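Local coordinates for protein BolA (Coxiella burnetii, PDB 3TR3) that is of unknown function in detail but belongs to the stress-induced BolA/IbaG family, whose members probably act with monothiol glutaredoxins in iron-sulfur metabolism, at residues R22-E27 / V36-T41; G30-A35 / I66-L71; L48-L53 / T73-E78. One frame throughout, in Å; residues are numbered along the deposited sequence.

Contact 1. Residues R22-E27 / V36-T41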
ATOM      1  N   ARG B  22       3.308   7.438  -5.071  1.00 32.68           N
ATOM      2  CA  ARG B  22       2.793   6.690  -3.914  1.00 29.23           C
ATOM      3  C   ARG B  22       2.565   5.244  -4.322  1.00 28.64           C
ATOM      4  O   ARG B  22       1.803   4.974  -5.283  1.00 29.05           O
ATOM      5  CB  ARG B  22       1.490   7.310  -3.374  1.00 29.51           C
ATOM      6  CG  ARG B  22       0.905   6.583  -2.130  1.00 79.35           C
ATOM      7  CD  ARG B  22      -0.263   7.341  -1.473  1.00 78.84           C
ATOM      8  NE  ARG B  22       0.127   8.686  -1.037  1.00 78.29           N
ATOM      9  CZ  ARG B  22      -0.709   9.717  -0.949  1.00 76.73           C
ATOM     10  NH1 ARG B  22      -1.992   9.561  -1.277  1.00 76.76           N
ATOM     11  NH2 ARG B  22      -0.267  10.909  -0.542  1.00 73.80           N
ATOM     12  N   VAL B  23       3.236   4.305  -3.629  1.00 26.44           N
ATOM     13  CA  VAL B  23       2.900   2.885  -3.829  1.00 27.88           C
ATOM     14  C   VAL B  23       1.691   2.480  -2.907  1.00 32.88           C
ATOM     15  O   VAL B  23       1.853   2.208  -1.707  1.00 37.78           O
ATOM     16  CB  VAL B  23       4.134   1.946  -3.670  1.00 33.09           C
ATOM     17  CG1 VAL B  23       3.795   0.518  -4.076  1.00 33.09           C
ATOM     18  CG2 VAL B  23       5.316   2.461  -4.484  1.00 28.38           C
ATOM     19  N   ILE B  24       0.485   2.498  -3.474  1.00 28.01           N
ATOM     20  CA  ILE B  24      -0.724   2.285  -2.701  1.00 33.07           C
ATOM     21  C   ILE B  24      -0.977   0.794  -2.405  1.00 35.00           C
ATOM     22  O   ILE B  24      -1.736   0.450  -1.507  1.00 32.25           O
ATOM     23  CB  ILE B  24      -1.984   2.935  -3.338  1.00 33.38           C
ATOM     24  CG1 ILE B  24      -2.331   2.266  -4.661  1.00 30.96           C
ATOM     25  CG2 ILE B  24      -1.843   4.479  -3.414  1.00 23.62           C
ATOM     26  CD1 ILE B  24      -3.662   2.706  -5.176  1.00 31.52           C
ATOM     27  N   SER B  25      -0.324  -0.079  -3.154  1.00 33.26           N
ATOM     28  CA  SER B  25      -0.413  -1.477  -2.861  1.00 32.96           C
ATOM     29  C   SER B  25       0.841  -2.188  -3.332  1.00 34.26           C
ATOM     30  O   SER B  25       1.237  -2.034  -4.465  1.00 34.04           O
ATOM     31  CB  SER B  25      -1.652  -2.056  -3.513  1.00 33.94           C
ATOM     32  OG  SER B  25      -1.573  -3.463  -3.568  1.00 34.31           O
ATOM     33  N   ALA B  26       1.471  -2.949  -2.439  1.00 35.02           N
ATOM     34  CA  ALA B  26       2.606  -3.807  -2.774  1.00 32.70           C
ATOM     35  C   ALA B  26       2.412  -5.247  -2.205  1.00 33.38           C
ATOM     36  O   ALA B  26       2.267  -5.418  -0.998  1.00 30.64           O
ATOM     37  CB  ALA B  26       3.901  -3.178  -2.235  1.00 28.88           C
ATOM     38  N   GLU B  27       2.422  -6.259  -3.077  1.00 33.66           N
ATOM     39  CA  GLU B  27       2.158  -7.660  -2.700  1.00 36.70           C
ATOM     40  C   GLU B  27       3.197  -8.578  -3.305  1.00 38.40           C
ATOM     41  O   GLU B  27       3.798  -8.224  -4.335  1.00 35.14           O
ATOM     42  CB  GLU B  27       0.746  -8.127  -3.124  1.00 34.74           C
ATOM     43  CG  GLU B  27      -0.378  -7.339  -2.451  1.00 39.90           C
ATOM     44  CD  GLU B  27      -1.777  -7.736  -2.951  1.00 49.32           C
ATOM     45  OE1 GLU B  27      -2.115  -7.389  -4.128  1.00 46.42           O
ATOM     46  OE2 GLU B  27      -2.533  -8.388  -2.150  1.00 50.30           O
ATOM     47  N   VAL B  36       0.938  -1.323  -7.289  1.00 27.50           N
ATOM     48  CA  VAL B  36       0.048  -0.360  -7.894  1.00 28.48           C
ATOM     49  C   VAL B  36       0.705   0.936  -7.517  1.00 31.58           C
ATOM     50  O   VAL B  36       0.981   1.163  -6.339  1.00 29.33           O
ATOM     51  CB  VAL B  36      -1.395  -0.421  -7.354  1.00 27.78           C
ATOM     52  CG1 VAL B  36      -2.291   0.551  -8.102  1.00 25.59           C
ATOM     53  CG2 VAL B  36      -1.957  -1.861  -7.432  1.00 25.56           C
ATOM     54  N   VAL B  37       1.052   1.728  -8.541  1.00 29.82           N
ATOM     55  CA  VAL B  37       1.830   2.948  -8.369  1.00 27.48           C
ATOM     56  C   VAL B  37       1.034   4.119  -8.917  1.00 30.61           C
ATOM     57  O   VAL B  37       0.489   4.035 -10.028  1.00 28.13           O
ATOM     58  CB  VAL B  37       3.203   2.873  -9.087  1.00 35.70           C
ATOM     59  CG1 VAL B  37       4.029   4.107  -8.749  1.00 23.40           C
ATOM     60  CG2 VAL B  37       3.952   1.645  -8.654  1.00 23.08           C
ATOM     61  N   LEU B  38       0.921   5.173  -8.108  1.00 30.70           N
ATOM     62  CA  LEU B  38       0.312   6.415  -8.530  1.00 28.24           C
ATOM     63  C   LEU B  38       1.444   7.420  -8.702  1.00 33.63           C
ATOM     64  O   LEU B  38       2.312   7.524  -7.829  1.00 34.01           O
ATOM     65  CB  LEU B  38      -0.747   6.950  -7.531  1.00 23.41           C
ATOM     66  CG  LEU B  38      -1.922   6.064  -7.064  1.00 33.56           C
ATOM     67  CD1 LEU B  38      -3.118   6.830  -6.383  1.00 23.84           C
ATOM     68  CD2 LEU B  38      -2.447   5.137  -8.143  1.00 30.17           C
ATOM     69  N   CYS B  39       1.428   8.142  -9.830  1.00 30.54           N
ATOM     70  CA  CYS B  39       2.361   9.238 -10.095  1.00 30.25           C
ATOM     71  C   CYS B  39       1.761  10.197 -11.148  1.00 36.47           C
ATOM     72  O   CYS B  39       1.336   9.745 -12.222  1.00 34.98           O
ATOM     73  CB  CYS B  39       3.694   8.674 -10.593  1.00 24.00           C
ATOM     74  SG  CYS B  39       5.034   9.866 -10.570  1.00 31.73           S
ATOM     75  N   PRO B  40       1.709  11.516 -10.839  1.00 38.22           N
ATOM     76  CA  PRO B  40       1.217  12.504 -11.817  1.00 38.93           C
ATOM     77  C   PRO B  40       2.122  12.600 -13.065  1.00 40.05           C
ATOM     78  O   PRO B  40       1.666  13.027 -14.118  1.00 46.07           O
ATOM     79  CB  PRO B  40       1.211  13.823 -11.020  1.00 36.25           C
ATOM     80  CG  PRO B  40       2.245  13.614  -9.931  1.00 34.02           C
ATOM     81  CD  PRO B  40       2.117  12.153  -9.570  1.00 35.99           C
ATOM     82  N   THR B  41       3.371  12.163 -12.943  1.00 36.68           N
ATOM     83  CA  THR B  41       4.322  12.125 -14.053  1.00 36.55           C
ATOM     84  C   THR B  41       3.898  11.154 -15.180  1.00 33.69           C
ATOM     85  O   THR B  41       4.372  11.237 -16.316  1.00 33.50           O
ATOM     86  CB  THR B  41       5.749  11.797 -13.504  1.00 41.73           C
ATOM     87  OG1 THR B  41       6.189  12.872 -12.667  1.00 47.93           O
ATOM     88  CG2 THR B  41       6.768  11.578 -14.591  1.00 34.03           C
TER

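Contact 2. Residues G30-A35 / I66-L71. With CO (cobalt (II) ion), chain D.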
ATOM      1  N   GLY B  30       8.737 -12.420  -2.017  1.00 39.60           N
ATOM      2  CA  GLY B  30      10.198 -12.391  -2.100  1.00 36.73           C
ATOM      3  C   GLY B  30      10.777 -12.590  -3.509  1.00 34.44           C
ATOM      4  O   GLY B  30      11.934 -12.286  -3.726  1.00 34.69           O
ATOM      5  N   HIS B  31       9.968 -13.097  -4.441  1.00 30.38           N
ATOM      6  CA  HIS B  31      10.361 -13.375  -5.825  1.00 29.19           C
ATOM      7  C   HIS B  31       9.377 -12.796  -6.819  1.00 33.17           C
ATOM      8  O   HIS B  31       9.783 -12.098  -7.726  1.00 41.67           O
ATOM      9  CB  HIS B  31      10.588 -14.892  -6.065  1.00 26.25           C
ATOM     10  CG  HIS B  31      11.944 -15.325  -5.634  1.00 27.85           C
ATOM     11  ND1 HIS B  31      12.294 -15.433  -4.305  1.00 25.32           N
ATOM     12  CD2 HIS B  31      13.081 -15.526  -6.347  1.00 29.01           C
ATOM     13  CE1 HIS B  31      13.586 -15.717  -4.216  1.00 25.83           C
ATOM     14  NE2 HIS B  31      14.084 -15.779  -5.437  1.00 32.73           N
ATOM     15  N   HIS B  32       8.084 -13.078  -6.663  1.00 31.87           N
ATOM     16  CA  HIS B  32       7.090 -12.466  -7.549  1.00 31.36           C
ATOM     17  C   HIS B  32       6.291 -11.381  -6.798  1.00 34.80           C
ATOM     18  O   HIS B  32       5.824 -11.593  -5.708  1.00 35.31           O
ATOM     19  CB  HIS B  32       6.201 -13.532  -8.220  1.00 29.28           C
ATOM     20  CG  HIS B  32       6.915 -14.355  -9.264  1.00 35.38           C
ATOM     21  ND1 HIS B  32       6.640 -14.261 -10.620  1.00 35.76           N
ATOM     22  CD2 HIS B  32       7.925 -15.265  -9.155  1.00 31.53           C
ATOM     23  CE1 HIS B  32       7.422 -15.091 -11.288  1.00 36.63           C
ATOM     24  NE2 HIS B  32       8.213 -15.718 -10.417  1.00 35.54           N
ATOM     25  N   PHE B  33       6.219 -10.182  -7.356  1.00 35.96           N
ATOM     26  CA  PHE B  33       5.566  -9.068  -6.701  1.00 34.20           C
ATOM     27  C   PHE B  33       4.577  -8.401  -7.673  1.00 37.84           C
ATOM     28  O   PHE B  33       4.669  -8.587  -8.893  1.00 41.31           O
ATOM     29  CB  PHE B  33       6.602  -8.030  -6.257  1.00 31.98           C
ATOM     30  CG  PHE B  33       7.587  -8.521  -5.233  1.00 31.19           C
ATOM     31  CD1 PHE B  33       7.345  -8.333  -3.862  1.00 29.30           C
ATOM     32  CD2 PHE B  33       8.775  -9.136  -5.629  1.00 28.20           C
ATOM     33  CE1 PHE B  33       8.289  -8.758  -2.902  1.00 27.59           C
ATOM     34  CE2 PHE B  33       9.718  -9.588  -4.677  1.00 24.17           C
ATOM     35  CZ  PHE B  33       9.478  -9.402  -3.322  1.00 27.47           C
ATOM     36  N   GLU B  34       3.634  -7.648  -7.107  1.00 37.97           N
ATOM     37  CA  GLU B  34       2.728  -6.758  -7.837  1.00 41.36           C
ATOM     38  C   GLU B  34       2.699  -5.457  -7.085  1.00 39.92           C
ATOM     39  O   GLU B  34       2.660  -5.439  -5.854  1.00 41.53           O
ATOM     40  CB  GLU B  34       1.300  -7.293  -7.878  1.00 48.60           C
ATOM     41  CG  GLU B  34       1.138  -8.637  -8.538  1.00 64.05           C
ATOM     42  CD  GLU B  34      -0.167  -9.317  -8.126  1.00 81.92           C
ATOM     43  OE1 GLU B  34      -0.789  -8.880  -7.123  1.00 85.56           O
ATOM     44  OE2 GLU B  34      -0.570 -10.290  -8.808  1.00 88.19           O
ATOM     45  N   ALA B  35       2.701  -4.358  -7.825  1.00 34.93           N
ATOM     46  CA  ALA B  35       2.657  -3.045  -7.226  1.00 27.45           C
ATOM     47  C   ALA B  35       1.668  -2.177  -8.004  1.00 31.68           C
ATOM     48  O   ALA B  35       1.543  -2.315  -9.221  1.00 36.17           O
ATOM     49  CB  ALA B  35       4.070  -2.415  -7.213  1.00 27.31           C
ATOM     50  N   ILE B  66      15.208  -8.091  -7.393  1.00 38.17           N
ATOM     51  CA  ILE B  66      13.801  -8.382  -7.618  1.00 35.22           C
ATOM     52  C   ILE B  66      13.653  -9.300  -8.818  1.00 39.39           C
ATOM     53  O   ILE B  66      13.936  -8.895  -9.936  1.00 40.73           O
ATOM     54  CB  ILE B  66      12.999  -7.099  -7.847  1.00 34.93           C
ATOM     55  CG1 ILE B  66      13.233  -6.092  -6.730  1.00 35.89           C
ATOM     56  CG2 ILE B  66      11.514  -7.371  -8.030  1.00 24.61           C
ATOM     57  CD1 ILE B  66      12.513  -4.805  -6.989  1.00 25.11           C
ATOM     58  N   HIS B  67      13.215 -10.537  -8.584  1.00 36.59           N
ATOM     59  CA  HIS B  67      13.096 -11.520  -9.650  1.00 33.75           C
ATOM     60  C   HIS B  67      11.983 -11.138 -10.649  1.00 34.30           C
ATOM     61  O   HIS B  67      12.193 -11.155 -11.876  1.00 31.93           O
ATOM     62  CB  HIS B  67      12.952 -12.940  -9.028  1.00 33.70           C
ATOM     63  CG  HIS B  67      12.369 -13.985  -9.938  1.00 35.36           C
ATOM     64  ND1 HIS B  67      13.110 -14.659 -10.886  1.00 32.43           N
ATOM     65  CD2 HIS B  67      11.121 -14.519  -9.991  1.00 37.66           C
ATOM     66  CE1 HIS B  67      12.340 -15.528 -11.515  1.00 30.74           C
ATOM     67  NE2 HIS B  67      11.128 -15.461 -10.990  1.00 37.06           N
ATOM     68  N   ALA B  68      10.802 -10.783 -10.149  1.00 34.09           N
ATOM     69  CA  ALA B  68       9.676 -10.453 -11.044  1.00 29.71           C
ATOM     70  C   ALA B  68       8.785  -9.428 -10.405  1.00 30.63           C
ATOM     71  O   ALA B  68       8.524  -9.496  -9.197  1.00 36.70           O
ATOM     72  CB  ALA B  68       8.878 -11.689 -11.425  1.00 29.42           C
ATOM     73  N   LEU B  69       8.380  -8.435 -11.193  1.00 30.87           N
ATOM     74  CA  LEU B  69       7.579  -7.350 -10.678  1.00 31.13           C
ATOM     75  C   LEU B  69       6.541  -6.936 -11.698  1.00 34.72           C
ATOM     76  O   LEU B  69       6.879  -6.454 -12.721  1.00 40.65           O
ATOM     77  CB  LEU B  69       8.460  -6.171 -10.320  1.00 32.19           C
ATOM     78  CG  LEU B  69       7.696  -4.909  -9.928  1.00 29.30           C
ATOM     79  CD1 LEU B  69       6.701  -5.195  -8.765  1.00 23.17           C
ATOM     80  CD2 LEU B  69       8.670  -3.815  -9.562  1.00 24.61           C
ATOM     81  N   SER B  70       5.271  -7.140 -11.391  1.00 38.84           N
ATOM     82  CA  SER B  70       4.149  -6.830 -12.255  1.00 31.44           C
ATOM     83  C   SER B  70       3.586  -5.484 -11.785  1.00 31.37           C
ATOM     84  O   SER B  70       3.548  -5.233 -10.586  1.00 34.66           O
ATOM     85  CB  SER B  70       3.141  -7.979 -12.100  1.00 37.25           C
ATOM     86  OG  SER B  70       1.841  -7.642 -12.517  1.00 46.37           O
ATOM     87  N   LEU B  71       3.182  -4.592 -12.696  1.00 32.38           N
ATOM     88  CA  LEU B  71       2.785  -3.214 -12.285  1.00 34.22           C
ATOM     89  C   LEU B  71       1.432  -2.785 -12.800  1.00 34.27           C
ATOM     90  O   LEU B  71       1.063  -3.123 -13.914  1.00 35.00           O
ATOM     91  CB  LEU B  71       3.799  -2.124 -12.729  1.00 22.68           C
ATOM     92  CG  LEU B  71       5.269  -2.191 -12.329  1.00 31.06           C
ATOM     93  CD1 LEU B  71       6.180  -1.214 -13.206  1.00 23.77           C
ATOM     94  CD2 LEU B  71       5.449  -1.922 -10.820  1.00 29.53           C
TER
HETATM   95 CO    CO D  80       9.652 -17.132 -11.267  1.00 37.35          CO
HETATM   96  O   HOH W   1      13.775 -11.893  -5.956  0.87 26.14           O

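Contact 3. Residues L48-L53 / T73-E78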
ATOM      1  N   LEU B  48       3.812   1.422 -21.384  1.00 41.02           N
ATOM      2  CA  LEU B  48       5.188   0.958 -21.462  1.00 40.09           C
ATOM      3  C   LEU B  48       6.170   1.945 -20.827  1.00 38.75           C
ATOM      4  O   LEU B  48       7.035   1.558 -20.050  1.00 42.42           O
ATOM      5  CB  LEU B  48       5.580   0.714 -22.918  1.00 44.51           C
ATOM      6  CG  LEU B  48       7.059   0.351 -23.054  1.00 47.36           C
ATOM      7  CD1 LEU B  48       7.356  -0.991 -22.334  1.00 50.78           C
ATOM      8  CD2 LEU B  48       7.471   0.307 -24.494  1.00 46.12           C
ATOM      9  N   THR B  49       6.026   3.223 -21.148  1.00 34.25           N
ATOM     10  CA  THR B  49       6.835   4.258 -20.522  1.00 34.64           C
ATOM     11  C   THR B  49       6.624   4.344 -19.015  1.00 36.30           C
ATOM     12  O   THR B  49       7.585   4.515 -18.264  1.00 41.28           O
ATOM     13  CB  THR B  49       6.512   5.630 -21.112  1.00 36.42           C
ATOM     14  OG1 THR B  49       6.891   5.619 -22.484  1.00 42.94           O
ATOM     15  CG2 THR B  49       7.258   6.724 -20.369  1.00 34.90           C
ATOM     16  N   ARG B  50       5.364   4.270 -18.582  1.00 31.57           N
ATOM     17  CA  ARG B  50       5.051   4.396 -17.158  1.00 30.01           C
ATOM     18  C   ARG B  50       5.809   3.301 -16.414  1.00 29.66           C
ATOM     19  O   ARG B  50       6.507   3.565 -15.434  1.00 27.74           O
ATOM     20  CB  ARG B  50       3.558   4.274 -16.901  1.00 30.68           C
ATOM     21  CG  ARG B  50       2.718   5.453 -17.331  1.00 29.79           C
ATOM     22  CD  ARG B  50       1.242   5.070 -17.353  1.00 23.11           C
ATOM     23  NE  ARG B  50       0.438   6.196 -17.783  1.00 36.24           N
ATOM     24  CZ  ARG B  50      -0.765   6.518 -17.310  1.00 35.00           C
ATOM     25  NH1 ARG B  50      -1.308   5.780 -16.335  1.00 26.65           N
ATOM     26  NH2 ARG B  50      -1.418   7.596 -17.802  1.00 27.74           N
ATOM     27  N   HIS B  51       5.732   2.087 -16.951  1.00 32.15           N
ATOM     28  CA  HIS B  51       6.414   0.929 -16.360  1.00 32.03           C
ATOM     29  C   HIS B  51       7.923   1.094 -16.365  1.00 35.49           C
ATOM     30  O   HIS B  51       8.573   0.762 -15.389  1.00 38.44           O
ATOM     31  CB  HIS B  51       6.014  -0.384 -17.056  1.00 33.09           C
ATOM     32  CG  HIS B  51       4.585  -0.789 -16.831  1.00 38.16           C
ATOM     33  ND1 HIS B  51       4.138  -2.078 -17.039  1.00 37.98           N
ATOM     34  CD2 HIS B  51       3.501  -0.077 -16.424  1.00 35.22           C
ATOM     35  CE1 HIS B  51       2.846  -2.139 -16.772  1.00 34.61           C
ATOM     36  NE2 HIS B  51       2.431  -0.935 -16.420  1.00 35.61           N
ATOM     37  N   ARG B  52       8.483   1.622 -17.454  1.00 35.47           N
ATOM     38  CA  ARG B  52       9.928   1.793 -17.514  1.00 38.94           C
ATOM     39  C   ARG B  52      10.465   2.812 -16.512  1.00 35.62           C
ATOM     40  O   ARG B  52      11.541   2.608 -15.923  1.00 35.10           O
ATOM     41  CB  ARG B  52      10.380   2.118 -18.931  1.00 44.32           C
ATOM     42  CG  ARG B  52      10.317   0.903 -19.788  1.00 53.21           C
ATOM     43  CD  ARG B  52      10.479   1.253 -21.224  1.00 64.55           C
ATOM     44  NE  ARG B  52      10.698   0.041 -22.005  1.00 77.80           N
ATOM     45  CZ  ARG B  52      10.962   0.028 -23.312  1.00 84.75           C
ATOM     46  NH1 ARG B  52      11.035   1.173 -23.995  1.00 82.56           N
ATOM     47  NH2 ARG B  52      11.148  -1.136 -23.933  1.00 86.79           N
ATOM     48  N   LEU B  53       9.725   3.899 -16.311  1.00 29.72           N
ATOM     49  CA  LEU B  53      10.133   4.875 -15.303  1.00 31.94           C
ATOM     50  C   LEU B  53      10.272   4.200 -13.918  1.00 37.24           C
ATOM     51  O   LEU B  53      11.207   4.502 -13.161  1.00 36.92           O
ATOM     52  CB  LEU B  53       9.150   6.034 -15.235  1.00 31.75           C
ATOM     53  CG  LEU B  53       9.403   7.155 -16.241  1.00 41.33           C
ATOM     54  CD1 LEU B  53       8.336   8.273 -16.135  1.00 43.58           C
ATOM     55  CD2 LEU B  53      10.841   7.709 -16.087  1.00 41.16           C
ATOM     56  N   THR B  73       0.016   1.126 -13.127  1.00 31.99           N
ATOM     57  CA  THR B  73       0.482   2.512 -13.006  1.00 31.10           C
ATOM     58  C   THR B  73      -0.631   3.499 -13.306  1.00 32.16           C
ATOM     59  O   THR B  73      -1.203   3.468 -14.379  1.00 34.40           O
ATOM     60  CB  THR B  73       1.682   2.776 -13.956  1.00 33.72           C
ATOM     61  OG1 THR B  73       1.394   2.264 -15.266  1.00 30.91           O
ATOM     62  CG2 THR B  73       2.962   2.098 -13.402  1.00 22.85           C
ATOM     63  N   TYR B  74      -0.953   4.366 -12.352  1.00 32.13           N
ATOM     64  CA  TYR B  74      -2.052   5.302 -12.530  1.00 33.95           C
ATOM     65  C   TYR B  74      -1.589   6.716 -12.248  1.00 33.61           C
ATOM     66  O   TYR B  74      -0.686   6.941 -11.451  1.00 35.29           O
ATOM     67  CB  TYR B  74      -3.235   4.997 -11.581  1.00 39.72           C
ATOM     68  CG  TYR B  74      -3.859   3.619 -11.743  1.00 47.72           C
ATOM     69  CD1 TYR B  74      -4.791   3.358 -12.742  1.00 51.13           C
ATOM     70  CD2 TYR B  74      -3.519   2.579 -10.879  1.00 50.02           C
ATOM     71  CE1 TYR B  74      -5.342   2.100 -12.901  1.00 56.32           C
ATOM     72  CE2 TYR B  74      -4.072   1.326 -11.018  1.00 54.51           C
ATOM     73  CZ  TYR B  74      -4.979   1.078 -12.026  1.00 59.90           C
ATOM     74  OH  TYR B  74      -5.526  -0.194 -12.136  1.00 64.29           O
ATOM     75  N   THR B  75      -2.227   7.678 -12.897  1.00 29.95           N
ATOM     76  CA  THR B  75      -2.149   9.021 -12.383  1.00 28.90           C
ATOM     77  C   THR B  75      -3.113   9.096 -11.215  1.00 30.09           C
ATOM     78  O   THR B  75      -4.089   8.352 -11.153  1.00 31.38           O
ATOM     79  CB  THR B  75      -2.566  10.095 -13.422  1.00 28.75           C
ATOM     80  OG1 THR B  75      -3.932   9.899 -13.824  1.00 27.52           O
ATOM     81  CG2 THR B  75      -1.629  10.087 -14.629  1.00 29.52           C
ATOM     82  N   PRO B  76      -2.855  10.019 -10.297  1.00 29.67           N
ATOM     83  CA  PRO B  76      -3.812  10.290  -9.227  1.00 29.73           C
ATOM     84  C   PRO B  76      -5.232  10.474  -9.745  1.00 37.71           C
ATOM     85  O   PRO B  76      -6.152   9.921  -9.135  1.00 46.45           O
ATOM     86  CB  PRO B  76      -3.279  11.572  -8.593  1.00 28.71           C
ATOM     87  CG  PRO B  76      -1.791  11.577  -8.900  1.00 28.44           C
ATOM     88  CD  PRO B  76      -1.602  10.797 -10.169  1.00 26.61           C
ATOM     89  N   ASP B  77      -5.421  11.191 -10.851  1.00 40.83           N
ATOM     90  CA  ASP B  77      -6.763  11.348 -11.432  1.00 42.07           C
ATOM     91  C   ASP B  77      -7.382  10.055 -11.992  1.00 36.76           C
ATOM     92  O   ASP B  77      -8.556   9.837 -11.809  1.00 40.90           O
ATOM     93  CB  ASP B  77      -6.792  12.424 -12.527  1.00 47.67           C
ATOM     94  CG  ASP B  77      -6.589  13.821 -11.987  1.00 56.44           C
ATOM     95  OD1 ASP B  77      -6.736  14.039 -10.763  1.00 57.21           O
ATOM     96  OD2 ASP B  77      -6.281  14.707 -12.817  1.00 64.25           O
ATOM     97  N   GLU B  78      -6.619   9.227 -12.699  1.00 31.78           N
ATOM     98  CA  GLU B  78      -7.177   7.982 -13.180  1.00 33.46           C
ATOM     99  C   GLU B  78      -7.655   7.192 -11.965  1.00 41.31           C
ATOM    100  O   GLU B  78      -8.676   6.495 -12.041  1.00 41.17           O
ATOM    101  CB  GLU B  78      -6.176   7.149 -13.997  1.00 33.12           C
ATOM    102  CG  GLU B  78      -5.776   7.753 -15.338  1.00 43.02           C
ATOM    103  CD  GLU B  78      -4.577   7.057 -15.984  1.00 49.69           C
ATOM    104  OE1 GLU B  78      -3.940   6.245 -15.284  1.00 48.95           O
ATOM    105  OE2 GLU B  78      -4.278   7.325 -17.183  1.00 52.27           O
TER

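Contact 1. Residues R22-E27 / V36-T41
Strands 22-27 and 36-38 run antiparallel as the two arms of a hairpin, and firm hydrogen bonds hold them at both ends, with a weak one between. At one end Arg22 N donates to Leu38 O at 2.9 Å and Leu38 N returns a nearly straight bond (175° at the hydrogen) to Arg22 O at 3.0 Å, each donor lying in the plane of the carbonyl it meets. The register then slips. Ile24 is an extra residue, a beta bulge, with its backbone turned into helical territory (psi -18°), so Val36 faces two residues: its N bonds firmly to Ser25 O at 2.9 Å, while its O receives only a weak, bent bond from Ile24 N. The bulge throws the Ile24 side chain onto the same face as Val36 and Leu38, and here the apolar packing is close. With chi1 at 66°, CG1 of Ile24 sits in the crowded position between backbone N and carbonyl carbon; it crosses Val36 obliquely, CG1 to CG1 at 3.8 Å. The other branch, Ile24 CG2, meets Leu38 CG at 4.0 Å, and Ile24 CD1 bridges the two partners at its tip. The opposite face is looser between the strands: Val23 CG2 and Val37 CG2 come no nearer than 4.5 Å. Looser still is the side chain of Arg22, which starts beside Leu38 but carries its guanidinium away from it. Ser25 turns its hydroxyl to Thr7 of the second subunit, whose strand prolongs the sheet beyond Ser25-Glu27, and Ile24 packs on Ile24 of that subunit. Within the chain, Val23 rests on Ile14 of helix 7-17, whereas Tyr79 of helix 76-80 touches Ile24 and Leu38, and strand 68-74 flanks Val36 and Leu38 through Tyr74.

Contact 2. Residues G30-A35 / I66-L71
The imidazoles of His32 and His67 converge on one cobalt ion, their planes tilted 66° to each other. His32 comes from one strand with CG beside its backbone N; His67 comes from just ahead of the next, with CG anti to its N. The torsions bring NE2 of each ring to 2.2 Å from the cobalt. The metal also explains why His32 NE2 and His67 NE2 lie only 3.0 Å apart: both are ligands, and no hydrogen bond joins them. His32 NE2 approaches His67 at the edge of its ring, which also receives His31 O near its plane. One face of the His32 ring is taken by the methyl of Ala68, a CH-pi contact with CB 3.8 Å from the ring centroid. The His31 ring lies oblique to His67, with a water over its centre; that water links Gly30 O to His67 N.

Behind the metal, 32-35 and 68-71 are parallel neighbours in the sheet, joined through helices 47-57 and 59-65 in a beta-alpha-beta crossover, part of the KH-like fold of BolA proteins. Ala68 N donates to His31 O nearly along the C=O axis, whereas Ser70 N reaches Phe33 O at 2.9 Å from above the carbonyl plane, though its N-H points straight at the oxygen (171°). Phe33 N to Ala68 O and Ala35 N to Ser70 O, both at 3.0 Å, complete the set.

Phe33 lies on the other face of the sheet from His32. Its ring edge is turned to Ala68 O in plane, and Ile66 CG2 crosses at CD2. Leu69 CD1 tucks against Phe33 CB at 3.8 Å and also touches Ala35 CB, which in turn meets Leu71 CD2. Ile10 of helix 7-17 packs against Phe33 and Ile66.

Contact 3. Residues L48-L53 / T73-E78
Glu78 OE1 is held by two donors. Arg50 NH1 arrives at 2.9 Å on the syn lone pair, almost straight (173° at the hydrogen), and Thr75 N comes at 3.3 Å from well above the carboxylate plane. The second oxygen, Glu78 OE2, takes Arg50 NH2 at 2.9 Å, again from above the plane, so the salt bridge is a two-nitrogen, end-on grip. Guanidinium and carboxylate meet tip to tip with their planes 25° apart. NH1 of Arg50 has a second job: in the plane of its own group it donates a bent bond to Thr73 O at 3.0 Å, which ties the same nitrogen to the end of strand 68-74 as well as to the acid. With NE bonded to Gln45 O, the rotation of the guanidinium is well fixed.

Thr75 and Glu78 form a capping box: Thr75 is the N-cap of helix 76-80, and its OG1, in the crowded position between N and carbonyl carbon, accepts from Glu78 N at 3.0 Å. The first turn of the helix and the arginine would both be expected to favour the ionised carboxylate.

Nearer helix 47-57, the arm of Arg50, extended from CG to NE, passes obliquely over Thr73. Thr73 OG1 lies 3.4 Å from Arg50 CB and also close to CD, placed there by a first torsion of 47°, between the backbone N and the carbonyl carbon. The hydroxyl meets the ring of His51 at its edge near CD2, and the methyl, Thr73 CG2, touches the same carbon at 3.8 Å. Helix 47-57 is thus fastened to the end of strand 68-74 and to the start of helix 76-80, with Phe42 of the preceding loop packing on Arg50 and Thr73, while Tyr74, pointing away from helix 47-57, packs on Val36 and Leu38 of strand 32-38.

From the N terminus, after helix 7-17, contact 1 closes the first and shortest loop, the hairpin of strands 22-28 and 32-38. Contact 2 opens inside that hairpin and closes only after helices 47-57 and 59-65, so it crosses contact 1; strand 32-38 serves both. Contact 3 opens on helix 47-57, within the loop of contact 2, and closes beyond it, crossing it too, whereas contacts 1 and 3 follow in series. Glu27 O and Glu34 N probably bond between contacts 1 and 2, as do Val37 O and Tyr74 N between 1 and 3. Together they tie three strands, helix 47-57 of the crossover and the C-terminal helix into one unit.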